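Local coordinates for protein lipopolysaccharide core heptose(I) kinase WaaP (Pseudomonas aeruginosa, PDB 6DFL) that phosphorylates the first heptose of the lipopolysaccharide inner core, using ATP and magnesium, and also acts as a protein-tyrosine kinase, at residues A[40-54]-A[106-118]. Sequence-based numbering, arbitrary orientation.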
ATOM      1  N   ARG A  40      -4.102  21.423 -12.619  1.00 91.72           N
ATOM      2  CA  ARG A  40      -4.320  20.465 -13.696  1.00 88.23           C
ATOM      3  C   ARG A  40      -4.383  21.192 -15.030  1.00 90.81           C
ATOM      4  O   ARG A  40      -4.979  22.271 -15.137  1.00 95.74           O
ATOM      5  CB  ARG A  40      -5.614  19.680 -13.481  1.00 86.95           C
ATOM      6  CG  ARG A  40      -5.914  18.690 -14.584  1.00 86.12           C
ATOM      7  CD  ARG A  40      -7.139  17.872 -14.225  1.00 87.74           C
ATOM      8  NE  ARG A  40      -7.322  16.719 -15.098  1.00 86.31           N
ATOM      9  CZ  ARG A  40      -7.848  16.778 -16.318  1.00 90.74           C
ATOM     10  NH1 ARG A  40      -8.237  17.939 -16.817  1.00 94.89           N
ATOM     11  NH2 ARG A  40      -7.979  15.671 -17.040  1.00 90.08           N
ATOM     12  N   THR A  41      -3.762  20.606 -16.047  1.00 87.26           N
ATOM     13  CA  THR A  41      -3.755  21.204 -17.371  1.00 91.86           C
ATOM     14  C   THR A  41      -3.863  20.091 -18.399  1.00 94.52           C
ATOM     15  O   THR A  41      -3.599  18.926 -18.107  1.00 88.90           O
ATOM     16  CB  THR A  41      -2.497  22.063 -17.605  1.00 92.73           C
ATOM     17  OG1 THR A  41      -2.621  22.799 -18.831  1.00 93.02           O
ATOM     18  CG2 THR A  41      -1.254  21.193 -17.659  1.00 92.42           C
ATOM     19  N   GLU A  42      -4.287  20.452 -19.607  1.00 93.95           N
ATOM     20  CA  GLU A  42      -4.447  19.482 -20.678  1.00 98.60           C
ATOM     21  C   GLU A  42      -3.630  19.909 -21.884  1.00 98.31           C
ATOM     22  O   GLU A  42      -3.566  21.093 -22.217  1.00 97.43           O
ATOM     23  CB  GLU A  42      -5.912  19.316 -21.076  1.00100.01           C
ATOM     24  CG  GLU A  42      -6.797  18.797 -19.955  1.00100.65           C
ATOM     25  CD  GLU A  42      -8.180  18.408 -20.441  1.00105.73           C
ATOM     26  OE1 GLU A  42      -8.491  18.698 -21.619  1.00109.46           O
ATOM     27  OE2 GLU A  42      -8.952  17.809 -19.655  1.00104.06           O
ATOM     28  N   VAL A  43      -2.987  18.936 -22.521  1.00100.97           N
ATOM     29  CA  VAL A  43      -2.298  19.130 -23.789  1.00102.11           C
ATOM     30  C   VAL A  43      -2.808  18.036 -24.710  1.00106.19           C
ATOM     31  O   VAL A  43      -2.557  16.850 -24.463  1.00106.92           O
ATOM     32  CB  VAL A  43      -0.771  19.066 -23.653  1.00101.19           C
ATOM     33  CG1 VAL A  43      -0.114  19.351 -24.991  1.00104.01           C
ATOM     34  CG2 VAL A  43      -0.281  20.044 -22.598  1.00 95.60           C
ATOM     35  N   ASP A  44      -3.536  18.423 -25.755  1.00109.22           N
ATOM     36  CA  ASP A  44      -4.217  17.457 -26.616  1.00111.76           C
ATOM     37  C   ASP A  44      -5.090  16.525 -25.780  1.00109.82           C
ATOM     38  O   ASP A  44      -5.131  15.313 -25.989  1.00112.80           O
ATOM     39  CB  ASP A  44      -3.214  16.676 -27.465  1.00113.86           C
ATOM     40  CG  ASP A  44      -2.542  17.546 -28.510  1.00117.05           C
ATOM     41  OD1 ASP A  44      -3.253  18.025 -29.420  1.00118.56           O
ATOM     42  OD2 ASP A  44      -1.311  17.768 -28.413  1.00113.96           O
ATOM     43  N   GLY A  45      -5.775  17.107 -24.799  1.00111.51           N
ATOM     44  CA  GLY A  45      -6.732  16.400 -23.972  1.00110.07           C
ATOM     45  C   GLY A  45      -6.162  15.387 -23.005  1.00111.28           C
ATOM     46  O   GLY A  45      -6.939  14.651 -22.388  1.00112.41           O
ATOM     47  N   ARG A  46      -4.837  15.319 -22.840  1.00111.03           N
ATOM     48  CA  ARG A  46      -4.261  14.281 -21.984  1.00109.62           C
ATOM     49  C   ARG A  46      -4.530  14.562 -20.508  1.00104.52           C
ATOM     50  O   ARG A  46      -5.153  13.749 -19.813  1.00106.93           O
ATOM     51  CB  ARG A  46      -2.752  14.138 -22.232  1.00111.07           C
ATOM     52  CG  ARG A  46      -2.349  13.661 -23.634  1.00115.35           C
ATOM     53  CD  ARG A  46      -2.815  12.240 -23.930  1.00119.23           C
ATOM     54  NE  ARG A  46      -3.395  12.147 -25.271  1.00123.11           N
ATOM     55  CZ  ARG A  46      -3.979  11.059 -25.764  1.00123.98           C
ATOM     56  NH1 ARG A  46      -4.060   9.957 -25.029  1.00126.25           N
ATOM     57  NH2 ARG A  46      -4.481  11.071 -26.992  1.00124.70           N
ATOM     58  N   GLY A  47      -4.073  15.704 -20.006  1.00 97.98           N
ATOM     59  CA  GLY A  47      -4.190  15.931 -18.579  1.00 95.92           C
ATOM     60  C   GLY A  47      -2.902  15.667 -17.821  1.00 93.21           C
ATOM     61  O   GLY A  47      -2.358  14.561 -17.838  1.00 93.27           O
ATOM     62  N   TYR A  48      -2.401  16.702 -17.162  1.00 90.32           N
ATOM     63  CA  TYR A  48      -1.146  16.663 -16.437  1.00 86.44           C
ATOM     64  C   TYR A  48      -1.289  17.549 -15.213  1.00 88.15           C
ATOM     65  O   TYR A  48      -2.016  18.545 -15.234  1.00 88.81           O
ATOM     66  CB  TYR A  48       0.030  17.175 -17.274  1.00 88.83           C
ATOM     67  CG  TYR A  48       0.212  16.529 -18.626  1.00 91.81           C
ATOM     68  CD1 TYR A  48      -0.635  16.828 -19.685  1.00 94.10           C
ATOM     69  CD2 TYR A  48       1.271  15.660 -18.860  1.00 90.42           C
ATOM     70  CE1 TYR A  48      -0.463  16.250 -20.926  1.00 98.31           C
ATOM     71  CE2 TYR A  48       1.450  15.073 -20.101  1.00 94.27           C
ATOM     72  CZ  TYR A  48       0.579  15.371 -21.134  1.00 96.78           C
ATOM     73  OH  TYR A  48       0.749  14.795 -22.380  1.00 99.46           O
ATOM     74  N   PHE A  49      -0.581  17.196 -14.150  1.00 85.23           N
ATOM     75  CA  PHE A  49      -0.563  18.008 -12.945  1.00 79.14           C
ATOM     76  C   PHE A  49       0.732  18.797 -12.910  1.00 80.02           C
ATOM     77  O   PHE A  49       1.800  18.260 -13.215  1.00 81.25           O
ATOM     78  CB  PHE A  49      -0.728  17.146 -11.697  1.00 81.90           C
ATOM     79  CG  PHE A  49      -2.078  16.481 -11.608  1.00 87.21           C
ATOM     80  CD1 PHE A  49      -3.202  17.219 -11.230  1.00 83.68           C
ATOM     81  CD2 PHE A  49      -2.231  15.125 -11.905  1.00 86.59           C
ATOM     82  CE1 PHE A  49      -4.449  16.626 -11.147  1.00 79.09           C
ATOM     83  CE2 PHE A  49      -3.481  14.517 -11.822  1.00 86.73           C
ATOM     84  CZ  PHE A  49      -4.595  15.280 -11.439  1.00 90.41           C
ATOM     85  N   VAL A  50       0.622  20.087 -12.609  1.00 83.59           N
ATOM     86  CA  VAL A  50       1.744  21.015 -12.617  1.00 80.64           C
ATOM     87  C   VAL A  50       1.993  21.435 -11.182  1.00 82.49           C
ATOM     88  O   VAL A  50       1.091  21.973 -10.529  1.00 85.53           O
ATOM     89  CB  VAL A  50       1.462  22.240 -13.498  1.00 80.51           C
ATOM     90  CG1 VAL A  50       2.578  23.261 -13.344  1.00 77.24           C
ATOM     91  CG2 VAL A  50       1.290  21.826 -14.948  1.00 82.97           C
ATOM     92  N   LYS A  51       3.202  21.183 -10.688  1.00 75.84           N
ATOM     93  CA  LYS A  51       3.578  21.566  -9.335  1.00 80.20           C
ATOM     94  C   LYS A  51       4.751  22.529  -9.438  1.00 79.78           C
ATOM     95  O   LYS A  51       5.802  22.171  -9.974  1.00 79.81           O
ATOM     96  CB  LYS A  51       3.915  20.330  -8.493  1.00 81.52           C
ATOM     97  CG  LYS A  51       2.690  19.482  -8.121  1.00 83.70           C
ATOM     98  CD  LYS A  51       2.981  17.989  -8.061  1.00 76.15           C
ATOM     99  CE  LYS A  51       2.518  17.282  -9.350  1.00 83.51           C
ATOM    100  NZ  LYS A  51       2.597  15.763  -9.331  1.00 81.02           N
ATOM    101  N   ILE A  52       4.558  23.754  -8.957  1.00 77.35           N
ATOM    102  CA  ILE A  52       5.559  24.813  -9.032  1.00 79.58           C
ATOM    103  C   ILE A  52       5.904  25.257  -7.621  1.00 84.21           C
ATOM    104  O   ILE A  52       5.010  25.534  -6.818  1.00 87.15           O
ATOM    105  CB  ILE A  52       5.057  26.019  -9.843  1.00 84.19           C
ATOM    106  CG1 ILE A  52       4.746  25.620 -11.278  1.00 82.33           C
ATOM    107  CG2 ILE A  52       6.069  27.152  -9.794  1.00 86.60           C
ATOM    108  CD1 ILE A  52       3.882  26.661 -11.984  1.00 87.99           C
ATOM    109  N   HIS A  53       7.196  25.343  -7.326  1.00 81.33           N
ATOM    110  CA  HIS A  53       7.684  25.847  -6.050  1.00 84.09           C
ATOM    111  C   HIS A  53       8.515  27.070  -6.396  1.00 90.26           C
ATOM    112  O   HIS A  53       9.318  27.024  -7.331  1.00 90.36           O
ATOM    113  CB  HIS A  53       8.507  24.785  -5.304  1.00 87.99           C
ATOM    114  CG  HIS A  53       7.919  23.394  -5.359  1.00 88.02           C
ATOM    115  ND1 HIS A  53       7.475  22.723  -4.237  1.00 89.77           N
ATOM    116  CD2 HIS A  53       7.704  22.552  -6.402  1.00 79.39           C
ATOM    117  CE1 HIS A  53       7.000  21.540  -4.588  1.00 83.04           C
ATOM    118  NE2 HIS A  53       7.121  21.417  -5.897  1.00 80.21           N
ATOM    119  N   ARG A  54       8.289  28.176  -5.699  1.00 91.74           N
ATOM    120  CA  ARG A  54       9.047  29.385  -6.018  1.00 89.83           C
ATOM    121  C   ARG A  54       9.545  30.100  -4.766  1.00 93.71           C
ATOM    122  O   ARG A  54      10.165  29.484  -3.896  1.00 86.78           O
ATOM    123  CB  ARG A  54       8.207  30.333  -6.870  1.00 98.15           C
ATOM    124  CG  ARG A  54       9.012  31.500  -7.430  1.00106.56           C
ATOM    125  CD  ARG A  54       8.113  32.595  -8.059  1.00115.52           C
ATOM    126  NE  ARG A  54       7.091  33.110  -7.141  1.00120.11           N
ATOM    127  CZ  ARG A  54       7.231  34.186  -6.365  1.00119.56           C
ATOM    128  NH1 ARG A  54       8.364  34.881  -6.375  1.00117.08           N
ATOM    129  NH2 ARG A  54       6.233  34.567  -5.575  1.00119.51           N
ATOM    130  N   ALA A 106      19.546  26.954  -1.921  1.00107.18           N
ATOM    131  CA  ALA A 106      18.510  26.643  -0.938  1.00108.38           C
ATOM    132  C   ALA A 106      17.133  27.124  -1.391  1.00108.53           C
ATOM    133  O   ALA A 106      16.141  26.390  -1.285  1.00102.88           O
ATOM    134  CB  ALA A 106      18.866  27.272   0.413  1.00106.86           C
ATOM    135  N   ARG A 107      17.058  28.360  -1.880  1.00108.74           N
ATOM    136  CA  ARG A 107      15.814  28.995  -2.305  1.00107.47           C
ATOM    137  C   ARG A 107      15.747  28.957  -3.834  1.00103.96           C
ATOM    138  O   ARG A 107      15.982  29.956  -4.520  1.00103.31           O
ATOM    139  CB  ARG A 107      15.745  30.419  -1.753  1.00110.01           C
ATOM    140  CG  ARG A 107      15.794  30.480  -0.236  1.00115.92           C
ATOM    141  CD  ARG A 107      15.498  31.885   0.290  1.00123.63           C
ATOM    142  NE  ARG A 107      15.133  31.879   1.710  1.00131.48           N
ATOM    143  CZ  ARG A 107      14.912  32.970   2.445  1.00132.65           C
ATOM    144  NH1 ARG A 107      15.016  34.183   1.909  1.00127.64           N
ATOM    145  NH2 ARG A 107      14.586  32.850   3.728  1.00133.79           N
ATOM    146  N   GLN A 108      15.411  27.781  -4.364  1.00101.31           N
ATOM    147  CA  GLN A 108      15.323  27.526  -5.797  1.00 97.17           C
ATOM    148  C   GLN A 108      13.902  27.758  -6.302  1.00 92.33           C
ATOM    149  O   GLN A 108      12.931  27.599  -5.564  1.00 93.27           O
ATOM    150  CB  GLN A 108      15.733  26.077  -6.105  1.00 96.51           C
ATOM    151  CG  GLN A 108      17.200  25.721  -5.876  1.00 97.66           C
ATOM    152  CD  GLN A 108      18.070  26.079  -7.066  1.00 98.33           C
ATOM    153  OE1 GLN A 108      17.775  25.701  -8.202  1.00 92.79           O
ATOM    154  NE2 GLN A 108      19.134  26.835  -6.816  1.00103.93           N
ATOM    155  N   HIS A 109      13.784  28.108  -7.577  1.00 89.71           N
ATOM    156  CA  HIS A 109      12.510  28.078  -8.292  1.00 88.84           C
ATOM    157  C   HIS A 109      12.420  26.732  -9.014  1.00 84.30           C
ATOM    158  O   HIS A 109      13.251  26.433  -9.874  1.00 84.95           O
ATOM    159  CB  HIS A 109      12.414  29.244  -9.285  1.00 84.47           C
ATOM    160  CG  HIS A 109      11.181  29.231 -10.146  1.00 87.94           C
ATOM    161  ND1 HIS A 109      11.130  29.846 -11.381  1.00 93.31           N
ATOM    162  CD2 HIS A 109       9.949  28.704  -9.945  1.00 90.89           C
ATOM    163  CE1 HIS A 109       9.928  29.683 -11.908  1.00 89.15           C
ATOM    164  NE2 HIS A 109       9.191  28.994 -11.056  1.00 88.99           N
ATOM    165  N   SER A 110      11.429  25.915  -8.671  1.00 79.93           N
ATOM    166  CA  SER A 110      11.343  24.614  -9.316  1.00 81.83           C
ATOM    167  C   SER A 110       9.938  24.315  -9.802  1.00 77.92           C
ATOM    168  O   SER A 110       8.961  24.940  -9.400  1.00 82.45           O
ATOM    169  CB  SER A 110      11.799  23.482  -8.391  1.00 79.07           C
ATOM    170  OG  SER A 110      10.781  23.169  -7.447  1.00 79.35           O
ATOM    171  N   PHE A 111       9.859  23.300 -10.655  1.00 75.30           N
ATOM    172  CA  PHE A 111       8.586  22.819 -11.157  1.00 73.42           C
ATOM    173  C   PHE A 111       8.727  21.353 -11.536  1.00 73.36           C
ATOM    174  O   PHE A 111       9.822  20.874 -11.857  1.00 69.49           O
ATOM    175  CB  PHE A 111       8.114  23.631 -12.362  1.00 71.48           C
ATOM    176  CG  PHE A 111       8.935  23.417 -13.603  1.00 68.63           C
ATOM    177  CD1 PHE A 111       8.591  22.424 -14.524  1.00 75.54           C
ATOM    178  CD2 PHE A 111      10.046  24.205 -13.858  1.00 71.35           C
ATOM    179  CE1 PHE A 111       9.342  22.214 -15.671  1.00 75.27           C
ATOM    180  CE2 PHE A 111      10.798  24.013 -15.008  1.00 76.73           C
ATOM    181  CZ  PHE A 111      10.451  23.003 -15.915  1.00 75.79           C
ATOM    182  N   ILE A 112       7.599  20.657 -11.514  1.00 68.56           N
ATOM    183  CA  ILE A 112       7.524  19.311 -12.053  1.00 73.76           C
ATOM    184  C   ILE A 112       6.107  19.074 -12.545  1.00 73.30           C
ATOM    185  O   ILE A 112       5.138  19.363 -11.841  1.00 71.55           O
ATOM    186  CB  ILE A 112       7.957  18.250 -11.014  1.00 71.77           C
ATOM    187  CG1 ILE A 112       7.842  16.843 -11.577  1.00 68.90           C
ATOM    188  CG2 ILE A 112       7.152  18.364  -9.725  1.00 71.16           C
ATOM    189  CD1 ILE A 112       8.315  15.794 -10.585  1.00 67.31           C
ATOM    190  N   VAL A 113       5.993  18.516 -13.743  1.00 77.12           N
ATOM    191  CA  VAL A 113       4.717  18.174 -14.355  1.00 76.59           C
ATOM    192  C   VAL A 113       4.640  16.656 -14.513  1.00 74.25           C
ATOM    193  O   VAL A 113       5.475  16.065 -15.203  1.00 72.71           O
ATOM    194  CB  VAL A 113       4.562  18.855 -15.717  1.00 75.38           C
ATOM    195  CG1 VAL A 113       3.212  18.524 -16.290  1.00 83.09           C
ATOM    196  CG2 VAL A 113       4.788  20.346 -15.574  1.00 74.58           C
ATOM    197  N   THR A 114       3.616  16.041 -13.913  1.00 74.31           N
ATOM    198  CA  THR A 114       3.349  14.613 -13.993  1.00 79.76           C
ATOM    199  C   THR A 114       2.099  14.351 -14.819  1.00 82.92           C
ATOM    200  O   THR A 114       1.124  15.104 -14.746  1.00 85.31           O
ATOM    201  CB  THR A 114       3.144  14.003 -12.595  1.00 80.71           C
ATOM    202  OG1 THR A 114       1.989  14.588 -11.968  1.00 83.26           O
ATOM    203  CG2 THR A 114       4.367  14.233 -11.718  1.00 77.75           C
ATOM    204  N   GLU A 115       2.122  13.261 -15.580  1.00 79.98           N
ATOM    205  CA  GLU A 115       0.939  12.806 -16.294  1.00 83.52           C
ATOM    206  C   GLU A 115      -0.170  12.415 -15.326  1.00 85.13           C
ATOM    207  O   GLU A 115       0.078  11.964 -14.203  1.00 84.94           O
ATOM    208  CB  GLU A 115       1.261  11.607 -17.178  1.00 80.65           C
ATOM    209  CG  GLU A 115       2.035  11.932 -18.437  1.00 83.54           C
ATOM    210  CD  GLU A 115       2.398  10.671 -19.231  1.00 94.47           C
ATOM    211  OE1 GLU A 115       2.245   9.544 -18.698  1.00 90.96           O
ATOM    212  OE2 GLU A 115       2.839  10.806 -20.392  1.00 99.62           O
ATOM    213  N   GLU A 116      -1.409  12.592 -15.774  1.00 85.47           N
ATOM    214  CA  GLU A 116      -2.546  12.117 -15.010  1.00 84.96           C
ATOM    215  C   GLU A 116      -2.689  10.610 -15.174  1.00 83.50           C
ATOM    216  O   GLU A 116      -2.456  10.057 -16.251  1.00 84.65           O
ATOM    217  CB  GLU A 116      -3.829  12.808 -15.455  1.00 85.18           C
ATOM    218  CG  GLU A 116      -4.995  12.533 -14.529  1.00 86.10           C
ATOM    219  CD  GLU A 116      -6.253  13.297 -14.917  1.00 91.42           C
ATOM    220  OE1 GLU A 116      -6.583  13.312 -16.122  1.00 91.64           O
ATOM    221  OE2 GLU A 116      -6.902  13.875 -14.015  1.00 87.97           O
ATOM    222  N   LEU A 117      -3.072   9.952 -14.093  1.00 81.02           N
ATOM    223  CA  LEU A 117      -3.388   8.537 -14.111  1.00 82.93           C
ATOM    224  C   LEU A 117      -4.900   8.396 -14.069  1.00 85.20           C
ATOM    225  O   LEU A 117      -5.540   8.800 -13.089  1.00 83.53           O
ATOM    226  CB  LEU A 117      -2.737   7.827 -12.929  1.00 80.96           C
ATOM    227  CG  LEU A 117      -1.222   7.935 -12.973  1.00 78.97           C
ATOM    228  CD1 LEU A 117      -0.694   7.890 -11.561  1.00 78.37           C
ATOM    229  CD2 LEU A 117      -0.638   6.821 -13.830  1.00 69.88           C
ATOM    230  N   ALA A 118      -5.470   7.845 -15.135  1.00 86.29           N
ATOM    231  CA  ALA A 118      -6.920   7.825 -15.263  1.00 85.15           C
ATOM    232  C   ALA A 118      -7.310   6.854 -16.366  1.00 82.98           C
ATOM    233  O   ALA A 118      -6.601   6.743 -17.371  1.00 82.83           O
ATOM    234  CB  ALA A 118      -7.455   9.232 -15.559  1.00 80.70           C
TER
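The carboxylate of Glu116 meets the guanidinium of Arg40 at its edge, with Gly47 CA over one face and Glu42 OE2 bound to Arg40 NH1 at another point of the rim, a three-residue salt-bridge network. Farther along, the His109 ring takes Ile52 CG2 and the carbonyl oxygen of His53 at its edge, while Arg54 CG makes an off-centre CH-pi contact, approaching obliquely, 4.3 Å from the centroid of His109. Between these groups, strands 48-53 and 109-115 run antiparallel as neighbours in the five-stranded sheet of the kinase-type N-terminal lobe, and illustrate how the two-residue repeat of each strand, held in one register, puts paired side chains on a common face. Phe49 with Thr114, Lys51 with Ile112 and His53 with Ser110 are the hydrogen-bonded pairs, each closed by two backbone bonds. Tyr48, Val50, Ile52, Phe111 and Val113 occupy one face, where Val22 of helix 18-24 covers Phe111 and Val113, and Val50 CG2 lies 3.8 Å from Val113 CG2. On the other face, next to helix 76-87, Lys51 bends at chi2 and chi3, bringing Lys51 NZ into a 3.0 Å hydrogen bond with Thr114 OG1; its salt bridge to Glu78 resembles the lysine-glutamate pair of eukaryotic protein kinases. Ser110 OG approaches His53 CD2, but its hydrogen bond is with the N-H of Ala75. Beyond the strand, Glu116 N reaches Gly47 O, and Glu116 CG, anti to the backbone N (chi1 -170°), passes Phe49 CE2 at 3.7 Å. The carboxylate is then gripped side-on, its plane turned 48° from the guanidinium: Arg40 NH2 lies 2.9 Å from Glu116 OE1 on its syn side, whereas Arg40 NE meets Glu116 OE2 from above the carboxylate plane at 3.1 Å.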